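Side-chain contacts in CSE3 (Thermus thermophilus, PDB 2Y8Y), which cuts CRISPR transcripts as an endoribonuclease and, acting as a monomer, keeps hold of the processed CRISPR RNA in antiviral defence: residues A[106-111]-A[200-205]; A[117-122]-A[174-179]; A[128-133]-A[148-153]. One frame throughout, in Å; residues are numbered along the deposited sequence.

Contact 1 (A[106-111]-A[200-205]); sequences NPAKRL and VGPGKA. With nucleotides of chain B.
Asn106 and Pro202 set the backbone approach, their CA atoms 5.9 Å apart, where strand 98-110 passes the loop after helix 189-198, the glycine-rich loop that is a hallmark of Cas6-type proteins. Across this gap the proline ring meets the asparagine twice: Pro202 CD lies 3.4 Å from Asn106 O, and Pro202 CG comes equally close to Asn106 OD1. The two side chains lie roughly perpendicular. With CG swung opposite the backbone N (chi1 176°), the amide of Asn106 also reaches Gln176, whose backbone O accepts a hydrogen bond from Asn106 ND2 that fixes the rotation of the group. Ala108 extends the apolar side of the contact, its CB 4.1 Å from Pro202 CG. A water bridges the backbones, accepting from Asn106 N and donating to both Val200 O and Pro202 O.

Both segments also grip the RNA. Arg110 N donates to U13 OP2 of chain B at 2.8 Å, while Lys109 NZ donates to OP1 of G12 of chain B. In the loop, Lys204 NZ is shared between two acceptors: it bonds G16 OP2 of chain B at 2.7 Å and Gly201 O at 2.8 Å, approaching that oxygen 46° out of the carbonyl plane.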
# COMPACT_ATOMS: atom_id res chain seq x y z
N ASN A 106 -1.88 4.86 -7.12
CA ASN A 106 -2.49 5.16 -8.41
C ASN A 106 -3.11 6.55 -8.34
O ASN A 106 -4.31 6.68 -8.11
CB ASN A 106 -3.56 4.10 -8.72
CG ASN A 106 -4.35 4.36 -9.99
OD1 ASN A 106 -5.58 4.30 -9.98
ND2 ASN A 106 -3.65 4.61 -11.10
N PRO A 107 -2.28 7.60 -8.50
CA PRO A 107 -2.83 8.96 -8.41
C PRO A 107 -3.91 9.15 -9.46
O PRO A 107 -3.69 8.84 -10.64
CB PRO A 107 -1.61 9.86 -8.68
CG PRO A 107 -0.40 8.99 -8.30
CD PRO A 107 -0.82 7.61 -8.74
N ALA A 108 -5.07 9.64 -9.05
CA ALA A 108 -6.25 9.65 -9.91
C ALA A 108 -7.19 10.77 -9.54
O ALA A 108 -7.05 11.40 -8.48
CB ALA A 108 -6.98 8.29 -9.81
N LYS A 109 -8.13 11.03 -10.43
CA LYS A 109 -9.25 11.94 -10.18
C LYS A 109 -10.47 11.36 -10.85
O LYS A 109 -10.37 10.56 -11.78
CB LYS A 109 -8.96 13.33 -10.76
CG LYS A 109 -8.92 13.33 -12.29
CD LYS A 109 -8.39 14.63 -12.87
CE LYS A 109 -9.35 15.78 -12.69
NZ LYS A 109 -8.89 16.95 -13.49
N ARG A 110 -11.65 11.75 -10.37
CA ARG A 110 -12.87 11.41 -11.10
C ARG A 110 -13.26 12.62 -11.94
O ARG A 110 -13.45 13.71 -11.41
CB ARG A 110 -14.01 11.02 -10.14
CG ARG A 110 -15.21 10.42 -10.90
CD ARG A 110 -16.31 9.89 -9.96
NE ARG A 110 -15.82 8.87 -9.04
CZ ARG A 110 -15.60 7.60 -9.38
NH1 ARG A 110 -15.82 7.19 -10.62
NH2 ARG A 110 -15.13 6.75 -8.47
N LEU A 111 -13.31 12.43 -13.25
CA LEU A 111 -13.69 13.52 -14.14
C LEU A 111 -15.13 13.96 -13.89
O LEU A 111 -16.05 13.14 -13.88
CB LEU A 111 -13.53 13.10 -15.60
CG LEU A 111 -12.11 12.76 -16.04
CD1 LEU A 111 -12.13 12.15 -17.43
CD2 LEU A 111 -11.23 14.00 -16.01
N VAL A 200 -4.03 4.50 0.94
CA VAL A 200 -4.15 5.76 0.21
C VAL A 200 -4.37 5.56 -1.29
O VAL A 200 -3.45 5.18 -2.03
CB VAL A 200 -2.90 6.62 0.42
CG1 VAL A 200 -3.04 7.96 -0.30
CG2 VAL A 200 -2.67 6.86 1.91
N GLY A 201 -5.58 5.86 -1.75
CA GLY A 201 -5.88 5.88 -3.18
C GLY A 201 -6.38 4.55 -3.72
O GLY A 201 -6.45 3.55 -3.01
N PRO A 202 -6.75 4.52 -5.00
CA PRO A 202 -7.33 3.34 -5.63
C PRO A 202 -6.31 2.22 -5.87
O PRO A 202 -5.11 2.40 -5.67
CB PRO A 202 -7.92 3.87 -6.95
CG PRO A 202 -7.29 5.21 -7.18
CD PRO A 202 -6.65 5.68 -5.91
N GLY A 203 -6.82 1.06 -6.27
CA GLY A 203 -5.96 -0.08 -6.54
C GLY A 203 -5.54 -0.88 -5.33
O GLY A 203 -4.55 -1.62 -5.39
N LYS A 204 -6.26 -0.75 -4.22
CA LYS A 204 -5.89 -1.46 -2.99
C LYS A 204 -5.93 -2.98 -3.16
O LYS A 204 -5.20 -3.71 -2.48
CB LYS A 204 -6.77 -1.01 -1.81
CG LYS A 204 -6.49 0.41 -1.40
CD LYS A 204 -7.40 0.81 -0.23
CE LYS A 204 -7.29 2.28 0.12
NZ LYS A 204 -8.06 3.17 -0.81
N ALA A 205 -6.78 -3.46 -4.06
CA ALA A 205 -6.85 -4.90 -4.33
C ALA A 205 -5.86 -5.32 -5.42
O ALA A 205 -6.00 -6.41 -6.01
CB ALA A 205 -8.27 -5.29 -4.71
P G B 12 -12.52 18.00 -13.22
OP1 G B 12 -11.07 18.32 -13.07
OP2 G B 12 -12.91 16.87 -14.08
O5' G B 12 -13.18 17.85 -11.78
C5' G B 12 -12.87 16.74 -10.96
C4' G B 12 -13.43 16.93 -9.59
O4' G B 12 -14.88 16.91 -9.64
C3' G B 12 -13.10 15.85 -8.58
O3' G B 12 -11.80 15.98 -8.07
C2' G B 12 -14.19 16.06 -7.54
O2' G B 12 -13.91 17.21 -6.76
C1' G B 12 -15.38 16.37 -8.44
N9 G B 12 -16.17 15.18 -8.76
C8 G B 12 -16.19 14.46 -9.93
N7 G B 12 -17.03 13.46 -9.88
C5 G B 12 -17.61 13.56 -8.62
C6 G B 12 -18.60 12.78 -7.99
O6 G B 12 -19.19 11.79 -8.46
N1 G B 12 -18.86 13.24 -6.70
C2 G B 12 -18.28 14.32 -6.09
N2 G B 12 -18.68 14.63 -4.84
N3 G B 12 -17.36 15.07 -6.66
C4 G B 12 -17.08 14.62 -7.91
P U B 13 -11.06 14.73 -7.41
OP1 U B 13 -9.64 15.12 -7.22
OP2 U B 13 -11.36 13.53 -8.21
O5' U B 13 -11.78 14.57 -6.00
C5' U B 13 -11.58 15.50 -4.96
C4' U B 13 -12.41 15.12 -3.76
O4' U B 13 -13.82 15.19 -4.10
C3' U B 13 -12.24 13.70 -3.27
O3' U B 13 -11.05 13.50 -2.54
C2' U B 13 -13.52 13.51 -2.46
O2' U B 13 -13.47 14.27 -1.25
C1' U B 13 -14.52 14.18 -3.39
N1 U B 13 -15.06 13.20 -4.36
C2 U B 13 -16.12 12.43 -3.94
O2 U B 13 -16.62 12.55 -2.83
N3 U B 13 -16.60 11.51 -4.83
C4 U B 13 -16.09 11.28 -6.10
O4 U B 13 -16.62 10.41 -6.79
C5 U B 13 -14.97 12.10 -6.47
C6 U B 13 -14.49 13.01 -5.61
P G B 16 -11.39 1.29 0.14
OP1 G B 16 -10.70 0.55 1.22
OP2 G B 16 -10.57 2.05 -0.85
O5' G B 16 -12.37 0.33 -0.65
C5' G B 16 -13.27 -0.52 0.04
C4' G B 16 -14.12 -1.31 -0.92
O4' G B 16 -14.86 -0.41 -1.78
C3' G B 16 -13.38 -2.21 -1.90
O3' G B 16 -12.94 -3.41 -1.32
C2' G B 16 -14.43 -2.41 -2.99
O2' G B 16 -15.43 -3.32 -2.55
C1' G B 16 -15.05 -1.02 -3.05
N9 G B 16 -14.38 -0.19 -4.08
C8 G B 16 -13.44 0.79 -3.91
N7 G B 16 -13.04 1.30 -5.05
C5 G B 16 -13.75 0.59 -6.02
C6 G B 16 -13.73 0.69 -7.43
O6 G B 16 -13.07 1.46 -8.15
N1 G B 16 -14.60 -0.21 -8.02
C2 G B 16 -15.40 -1.10 -7.34
N2 G B 16 -16.19 -1.90 -8.09
N3 G B 16 -15.42 -1.21 -6.02
C4 G B 16 -14.58 -0.34 -5.43
O HOH W 1 -3.28 4.27 -4.69

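Contact 2 (A[117-122]-A[174-179]); sequences RVALKT and QVQAVL. With nucleotides of chain B.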
# COMPACT_ATOMS: atom_id res chain seq x y z
N ARG A 117 -13.18 7.54 -13.16
CA ARG A 117 -11.90 7.76 -12.48
C ARG A 117 -10.76 7.44 -13.45
O ARG A 117 -10.72 6.37 -14.05
CB ARG A 117 -11.79 6.92 -11.21
CG ARG A 117 -10.65 7.35 -10.29
CD ARG A 117 -10.69 6.53 -9.01
NE ARG A 117 -10.32 5.15 -9.30
CZ ARG A 117 -11.05 4.09 -8.95
NH1 ARG A 117 -12.19 4.25 -8.28
NH2 ARG A 117 -10.63 2.88 -9.29
N VAL A 118 -9.84 8.39 -13.59
CA VAL A 118 -8.74 8.26 -14.53
C VAL A 118 -7.43 8.60 -13.85
O VAL A 118 -7.41 9.33 -12.85
CB VAL A 118 -8.91 9.17 -15.75
CG1 VAL A 118 -10.20 8.83 -16.50
CG2 VAL A 118 -8.90 10.67 -15.35
N ALA A 119 -6.33 8.07 -14.38
CA ALA A 119 -5.03 8.37 -13.79
C ALA A 119 -4.62 9.81 -14.09
O ALA A 119 -4.91 10.36 -15.15
CB ALA A 119 -3.98 7.39 -14.30
N LEU A 120 -3.92 10.42 -13.14
CA LEU A 120 -3.31 11.71 -13.39
C LEU A 120 -2.12 11.52 -14.30
O LEU A 120 -1.41 10.52 -14.20
CB LEU A 120 -2.88 12.34 -12.07
CG LEU A 120 -4.05 12.62 -11.13
CD1 LEU A 120 -3.56 13.17 -9.79
CD2 LEU A 120 -5.02 13.60 -11.77
N LYS A 121 -1.89 12.49 -15.17
CA LYS A 121 -0.92 12.34 -16.25
C LYS A 121 0.50 12.77 -15.92
O LYS A 121 1.45 12.07 -16.27
CB LYS A 121 -1.42 13.07 -17.49
CG LYS A 121 -2.75 12.55 -17.99
CD LYS A 121 -3.11 13.12 -19.34
CE LYS A 121 -4.40 12.49 -19.86
NZ LYS A 121 -4.73 12.99 -21.22
N THR A 122 0.66 13.92 -15.28
CA THR A 122 1.98 14.52 -15.14
C THR A 122 2.62 14.32 -13.77
O THR A 122 1.95 14.14 -12.77
CB THR A 122 1.96 16.03 -15.43
OG1 THR A 122 1.31 16.72 -14.36
CG2 THR A 122 1.28 16.32 -16.78
N GLN A 174 -4.73 -1.72 -17.72
CA GLN A 174 -3.46 -1.18 -17.26
C GLN A 174 -3.70 -0.14 -16.19
O GLN A 174 -4.47 0.80 -16.37
CB GLN A 174 -2.69 -0.57 -18.43
CG GLN A 174 -2.21 -1.61 -19.42
CD GLN A 174 -2.06 -1.05 -20.81
OE1 GLN A 174 -2.77 -0.12 -21.21
NE2 GLN A 174 -1.13 -1.61 -21.57
N VAL A 175 -3.03 -0.32 -15.05
CA VAL A 175 -3.21 0.56 -13.91
C VAL A 175 -1.89 1.25 -13.62
O VAL A 175 -0.89 0.59 -13.37
CB VAL A 175 -3.66 -0.24 -12.67
CG1 VAL A 175 -3.82 0.69 -11.47
CG2 VAL A 175 -4.95 -0.98 -12.97
N GLN A 176 -1.89 2.58 -13.68
CA GLN A 176 -0.66 3.32 -13.44
C GLN A 176 -0.22 3.21 -11.98
O GLN A 176 -1.00 3.45 -11.06
CB GLN A 176 -0.82 4.79 -13.87
CG GLN A 176 0.49 5.53 -13.76
CD GLN A 176 0.50 6.84 -14.47
OE1 GLN A 176 -0.53 7.35 -14.93
NE2 GLN A 176 1.69 7.41 -14.59
N ALA A 177 1.04 2.83 -11.79
CA ALA A 177 1.57 2.62 -10.45
C ALA A 177 2.77 3.53 -10.26
O ALA A 177 3.79 3.40 -10.95
CB ALA A 177 1.97 1.16 -10.29
N VAL A 178 2.65 4.45 -9.31
CA VAL A 178 3.66 5.45 -9.04
C VAL A 178 4.23 5.17 -7.66
O VAL A 178 3.48 5.17 -6.66
CB VAL A 178 3.03 6.85 -9.09
CG1 VAL A 178 4.09 7.91 -8.82
CG2 VAL A 178 2.39 7.10 -10.43
N LEU A 179 5.53 4.91 -7.59
CA LEU A 179 6.21 4.62 -6.34
C LEU A 179 6.85 5.88 -5.77
O LEU A 179 7.83 6.40 -6.32
CB LEU A 179 7.27 3.54 -6.55
CG LEU A 179 8.03 3.11 -5.29
CD1 LEU A 179 7.08 2.51 -4.25
CD2 LEU A 179 9.08 2.10 -5.69
O5' U B 1 -12.31 8.39 -18.80
C5' U B 1 -12.56 8.12 -20.18
C4' U B 1 -11.81 6.90 -20.64
O4' U B 1 -10.65 7.33 -21.38
C3' U B 1 -11.32 6.00 -19.52
O3' U B 1 -11.60 4.64 -19.82
C2' U B 1 -9.81 6.23 -19.42
O2' U B 1 -9.04 5.05 -19.43
C1' U B 1 -9.47 7.13 -20.63
N1 U B 1 -8.99 8.46 -20.22
C2 U B 1 -7.95 8.53 -19.32
O2 U B 1 -7.37 7.55 -18.87
N3 U B 1 -7.58 9.81 -18.98
C4 U B 1 -8.14 10.99 -19.41
O4 U B 1 -7.68 12.05 -18.99
C5 U B 1 -9.23 10.83 -20.32
C6 U B 1 -9.61 9.60 -20.68
P G B 16 -11.39 1.29 0.14
OP1 G B 16 -10.70 0.55 1.22
OP2 G B 16 -10.57 2.05 -0.85
O5' G B 16 -12.37 0.33 -0.65
C5' G B 16 -13.27 -0.52 0.04
C4' G B 16 -14.12 -1.31 -0.92
O4' G B 16 -14.86 -0.41 -1.78
C3' G B 16 -13.38 -2.21 -1.90
O3' G B 16 -12.94 -3.41 -1.32
C2' G B 16 -14.43 -2.41 -2.99
O2' G B 16 -15.43 -3.32 -2.55
C1' G B 16 -15.05 -1.02 -3.05
N9 G B 16 -14.38 -0.19 -4.08
C8 G B 16 -13.44 0.79 -3.91
N7 G B 16 -13.04 1.30 -5.05
C5 G B 16 -13.75 0.59 -6.02
C6 G B 16 -13.73 0.69 -7.43
O6 G B 16 -13.07 1.46 -8.15
N1 G B 16 -14.60 -0.21 -8.02
C2 G B 16 -15.40 -1.10 -7.34
N2 G B 16 -16.19 -1.90 -8.09
N3 G B 16 -15.42 -1.21 -6.02
C4 G B 16 -14.58 -0.34 -5.43
P C B 3 -16.74 1.57 -17.55
OP1 C B 3 -17.91 1.83 -18.42
OP2 C B 3 -16.02 2.73 -16.96
O5' C B 3 -17.14 0.55 -16.40
C5' C B 3 -17.78 -0.68 -16.70
C4' C B 3 -18.00 -1.50 -15.45
O4' C B 3 -16.73 -1.85 -14.85
C3' C B 3 -18.76 -0.82 -14.33
O3' C B 3 -20.16 -0.78 -14.53
C2' C B 3 -18.34 -1.64 -13.11
O2' C B 3 -19.02 -2.89 -13.09
C1' C B 3 -16.87 -1.90 -13.44
N1 C B 3 -15.98 -0.89 -12.85
C2 C B 3 -15.69 -0.97 -11.48
O2 C B 3 -16.19 -1.88 -10.81
N3 C B 3 -14.88 -0.05 -10.93
C4 C B 3 -14.35 0.92 -11.68
N4 C B 3 -13.54 1.81 -11.08
C5 C B 3 -14.63 1.03 -13.07
C6 C B 3 -15.45 0.11 -13.61
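The short strand 117-119, paired with strand 98-110 and touching the RNA, ends with Ala119 resting on Gln176 of strand 173-186. Methyl meets methylene here: Ala119 CB stands 4.1 Å from Gln176 CB. The glutamine then runs on past the alanine in an extended chain, CG lying opposite the backbone N (chi1 -174°), until its terminal amide comes up beside the carbonyl of Leu120, with Gln176 CD 4.2 Å from Leu120 O. The Leu120 side chain leads elsewhere, toward Trp129 on helix 123-136.

The two strands are not paired with each other. Each is hydrogen-bonded to strand 98-110, antiparallel in both cases, in a sheet that belongs to the ferredoxin-like architecture of this family. On the 173-186 side, one such backbone link joins Val178 to Ala105. Just beyond the strand, Thr122 takes the N-cap position of helix 123-136 and its side chain caps a backbone N there.

Segment 117-122 also meets the RNA of chain B. Arg117 bends at chi3 (69°) and presents the edge of its guanidinium to G16, so that one oxygen receives two bonds: Arg117 NH1 reaches G16 O6 at 2.9 Å and Arg117 NH2 reaches the same O6 at 3.0 Å. G16 is paired with C3, and O6 lies on the major-groove side of that base pair; the arginine therefore contacts the base itself as well as adding positive charge near the RNA. Next along the strand, Val118 packs against the first nucleotide, with Val118 CG1 3.6 Å from U1 C2 and Val118 CB at the same distance from U1 N3. Lys121 brings its CE to 3.4 Å from U1 O4.

Contact 3 (A[128-133]-A[148-153]); sequences AWLERR and PWVQIL. With nucleotides of chain B.
Apolar contact comes first: Leu130 of helix 123-136 and Val150 of strand 150-160 lie alongside one another, pointing opposite ways, with Leu130 CD2 3.7 Å from Val150 CG2. Leu130 has its CG opposite the backbone N (chi1 177°) and also meets Leu103 and Phe180, while Val150 is backed by Leu141. At the next helix residue, Glu131 lies athwart Pro148. Its extended chain brings the carboxylate up to the ring, with Glu131 OE2 3.5 Å from Pro148 CB, a van der Waals meeting of an oxygen with ring carbons.

This is a helix laid over one face of an antiparallel sheet, as in a ferredoxin-like fold. Trp129 continues the layer, touching Ala105 and Pro107 of strand 98-110. One face of its indole is covered by the aliphatic part of Arg133, whose CG sits 3.4 Å above the plane of the Trp129 ring, above the middle of the ring system.

Ionic and polar bonds occupy the RNA-facing side of the same helix. Arg132 directs the edge of its guanidinium at G14 of chain B: Arg132 NH1 bonds G14 OP1 at 2.8 Å, nearly straight at 164°, and Arg132 NH2 adds a weak bond to the same oxygen. Arg133 meets two successive phosphates differently. Its edge donates from NH2 to G15 OP2 of chain B at 2.8 Å, whereas G14 OP1 lies over one guanidinium face, 3.0 Å above the plane of Arg133 and displaced from the middle of the group. Arg133 NE also forms a salt bridge with Glu136 of the same helix, which would limit the rotation of the group.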
# COMPACT_ATOMS: atom_id res chain seq x y z
N ALA A 128 1.27 16.65 -6.48
CA ALA A 128 0.21 17.44 -5.86
C ALA A 128 -0.85 16.53 -5.25
O ALA A 128 -1.39 16.81 -4.17
CB ALA A 128 -0.41 18.40 -6.88
N TRP A 129 -1.17 15.45 -5.95
CA TRP A 129 -2.12 14.47 -5.46
C TRP A 129 -1.61 13.89 -4.13
O TRP A 129 -2.34 13.84 -3.14
CB TRP A 129 -2.32 13.36 -6.49
CG TRP A 129 -3.25 12.25 -6.06
CD1 TRP A 129 -4.60 12.22 -6.23
CD2 TRP A 129 -2.90 11.01 -5.43
NE1 TRP A 129 -5.12 11.05 -5.74
CE2 TRP A 129 -4.09 10.28 -5.25
CE3 TRP A 129 -1.69 10.44 -4.99
CZ2 TRP A 129 -4.13 9.02 -4.64
CZ3 TRP A 129 -1.72 9.17 -4.39
CH2 TRP A 129 -2.94 8.48 -4.23
N LEU A 130 -0.35 13.46 -4.10
CA LEU A 130 0.21 12.90 -2.88
C LEU A 130 0.11 13.92 -1.75
O LEU A 130 -0.28 13.58 -0.63
CB LEU A 130 1.67 12.51 -3.09
CG LEU A 130 2.37 11.99 -1.83
CD1 LEU A 130 1.82 10.63 -1.40
CD2 LEU A 130 3.83 11.91 -2.15
N GLU A 131 0.47 15.17 -2.02
CA GLU A 131 0.42 16.20 -0.98
C GLU A 131 -0.99 16.36 -0.43
O GLU A 131 -1.19 16.46 0.79
CB GLU A 131 0.94 17.54 -1.50
CG GLU A 131 2.43 17.53 -1.75
CD GLU A 131 2.91 18.74 -2.53
OE1 GLU A 131 2.09 19.38 -3.22
OE2 GLU A 131 4.13 19.03 -2.47
N ARG A 132 -1.97 16.40 -1.32
CA ARG A 132 -3.36 16.56 -0.90
C ARG A 132 -3.84 15.34 -0.09
O ARG A 132 -4.49 15.50 0.94
CB ARG A 132 -4.27 16.78 -2.12
CG ARG A 132 -5.71 17.07 -1.76
CD ARG A 132 -6.60 17.24 -2.99
NE ARG A 132 -6.65 16.04 -3.82
CZ ARG A 132 -7.31 14.93 -3.49
NH1 ARG A 132 -7.99 14.86 -2.35
NH2 ARG A 132 -7.30 13.89 -4.31
N ARG A 133 -3.53 14.14 -0.57
CA ARG A 133 -3.94 12.94 0.15
C ARG A 133 -3.33 12.91 1.54
O ARG A 133 -4.00 12.56 2.52
CB ARG A 133 -3.53 11.66 -0.59
CG ARG A 133 -4.21 11.40 -1.95
CD ARG A 133 -5.72 11.36 -1.89
NE ARG A 133 -6.26 10.34 -0.99
CZ ARG A 133 -7.17 9.42 -1.36
NH1 ARG A 133 -7.60 9.38 -2.62
NH2 ARG A 133 -7.60 8.54 -0.49
N PRO A 148 9.40 19.87 -2.21
CA PRO A 148 8.93 18.90 -1.22
C PRO A 148 9.88 17.71 -1.15
O PRO A 148 10.54 17.38 -2.14
CB PRO A 148 7.56 18.48 -1.76
CG PRO A 148 7.63 18.75 -3.22
CD PRO A 148 8.49 19.97 -3.36
N TRP A 149 9.94 17.10 0.02
CA TRP A 149 10.81 15.96 0.24
C TRP A 149 10.14 14.68 -0.24
O TRP A 149 9.70 13.84 0.56
CB TRP A 149 11.18 15.85 1.71
CG TRP A 149 12.40 15.06 1.94
CD1 TRP A 149 12.75 13.90 1.32
CD2 TRP A 149 13.47 15.38 2.84
NE1 TRP A 149 13.97 13.46 1.79
CE2 TRP A 149 14.43 14.36 2.72
CE3 TRP A 149 13.70 16.43 3.73
CZ2 TRP A 149 15.61 14.36 3.46
CZ3 TRP A 149 14.86 16.42 4.47
CH2 TRP A 149 15.81 15.39 4.33
N VAL A 150 10.05 14.54 -1.56
CA VAL A 150 9.49 13.34 -2.15
C VAL A 150 10.17 13.05 -3.48
O VAL A 150 10.52 13.97 -4.21
CB VAL A 150 7.97 13.42 -2.35
CG1 VAL A 150 7.61 14.51 -3.37
CG2 VAL A 150 7.43 12.06 -2.78
N GLN A 151 10.37 11.77 -3.75
CA GLN A 151 10.90 11.31 -5.03
C GLN A 151 9.90 10.35 -5.64
O GLN A 151 9.23 9.59 -4.91
CB GLN A 151 12.19 10.49 -4.85
CG GLN A 151 13.25 11.02 -3.91
CD GLN A 151 14.23 9.92 -3.51
OE1 GLN A 151 14.05 9.24 -2.50
NE2 GLN A 151 15.27 9.73 -4.33
N ILE A 152 9.83 10.34 -6.97
CA ILE A 152 9.16 9.26 -7.67
C ILE A 152 10.24 8.28 -8.13
O ILE A 152 11.06 8.60 -8.97
CB ILE A 152 8.31 9.76 -8.85
CG1 ILE A 152 7.15 10.61 -8.32
CG2 ILE A 152 7.74 8.58 -9.61
CD1 ILE A 152 6.36 11.32 -9.41
N LEU A 153 10.24 7.10 -7.52
CA LEU A 153 11.27 6.09 -7.79
C LEU A 153 10.96 5.25 -9.02
O LEU A 153 11.86 4.70 -9.64
CB LEU A 153 11.40 5.14 -6.60
CG LEU A 153 11.77 5.73 -5.24
CD1 LEU A 153 11.92 4.61 -4.23
CD2 LEU A 153 13.04 6.54 -5.35
P G B 14 -10.29 12.09 -2.63
OP1 G B 14 -9.00 12.28 -1.94
OP2 G B 14 -10.28 11.66 -4.05
O5' G B 14 -11.23 11.12 -1.80
C5' G B 14 -11.47 11.36 -0.42
C4' G B 14 -12.58 10.50 0.10
O4' G B 14 -13.83 10.82 -0.58
C3' G B 14 -12.44 9.02 -0.14
O3' G B 14 -11.51 8.41 0.74
C2' G B 14 -13.87 8.54 0.06
O2' G B 14 -14.23 8.57 1.43
C1' G B 14 -14.62 9.66 -0.67
N9 G B 14 -14.79 9.32 -2.09
C8 G B 14 -14.04 9.72 -3.18
N7 G B 14 -14.43 9.14 -4.28
C5 G B 14 -15.45 8.28 -3.89
C6 G B 14 -16.25 7.38 -4.65
O6 G B 14 -16.20 7.15 -5.87
N1 G B 14 -17.16 6.70 -3.85
C2 G B 14 -17.29 6.87 -2.49
N2 G B 14 -18.23 6.13 -1.88
N3 G B 14 -16.56 7.71 -1.77
C4 G B 14 -15.67 8.37 -2.54
P G B 15 -10.68 7.12 0.26
OP1 G B 15 -9.74 6.79 1.36
OP2 G B 15 -10.11 7.41 -1.08
O5' G B 15 -11.78 5.99 0.12
C5' G B 15 -12.42 5.47 1.27
C4' G B 15 -13.51 4.50 0.91
O4' G B 15 -14.49 5.14 0.04
C3' G B 15 -13.09 3.29 0.11
O3' G B 15 -12.38 2.33 0.86
C2' G B 15 -14.44 2.80 -0.39
O2' G B 15 -15.20 2.25 0.68
C1' G B 15 -15.08 4.14 -0.79
N9 G B 15 -14.79 4.45 -2.19
C8 G B 15 -13.85 5.29 -2.73
N7 G B 15 -13.82 5.24 -4.04
C5 G B 15 -14.77 4.29 -4.37
C6 G B 15 -15.18 3.79 -5.63
O6 G B 15 -14.77 4.12 -6.74
N1 G B 15 -16.17 2.82 -5.51
C2 G B 15 -16.69 2.37 -4.32
N2 G B 15 -17.64 1.42 -4.41
N3 G B 15 -16.32 2.82 -3.14
C4 G B 15 -15.36 3.77 -3.24

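In the fold
The three contacts are nested along the chain: contact 3 falls inside the loop closed by contact 2, which itself falls inside that of contact 1. All reach the same antiparallel sheet. Contacts 1 and 2 are close neighbours, their centres about 8 Å apart, because strand 98-110 pairs with both 117-119 and 173-186. The centre of contact 3 lies about 14 Å from each of the others; strand 150-160 pairs with 173-186, and helix 123-136, which follows 117-119, packs through Trp129 onto Pro107 and Leu120. Sheet, helix and glycine-rich loop thus each contribute basic residues to one surface that holds the bound RNA.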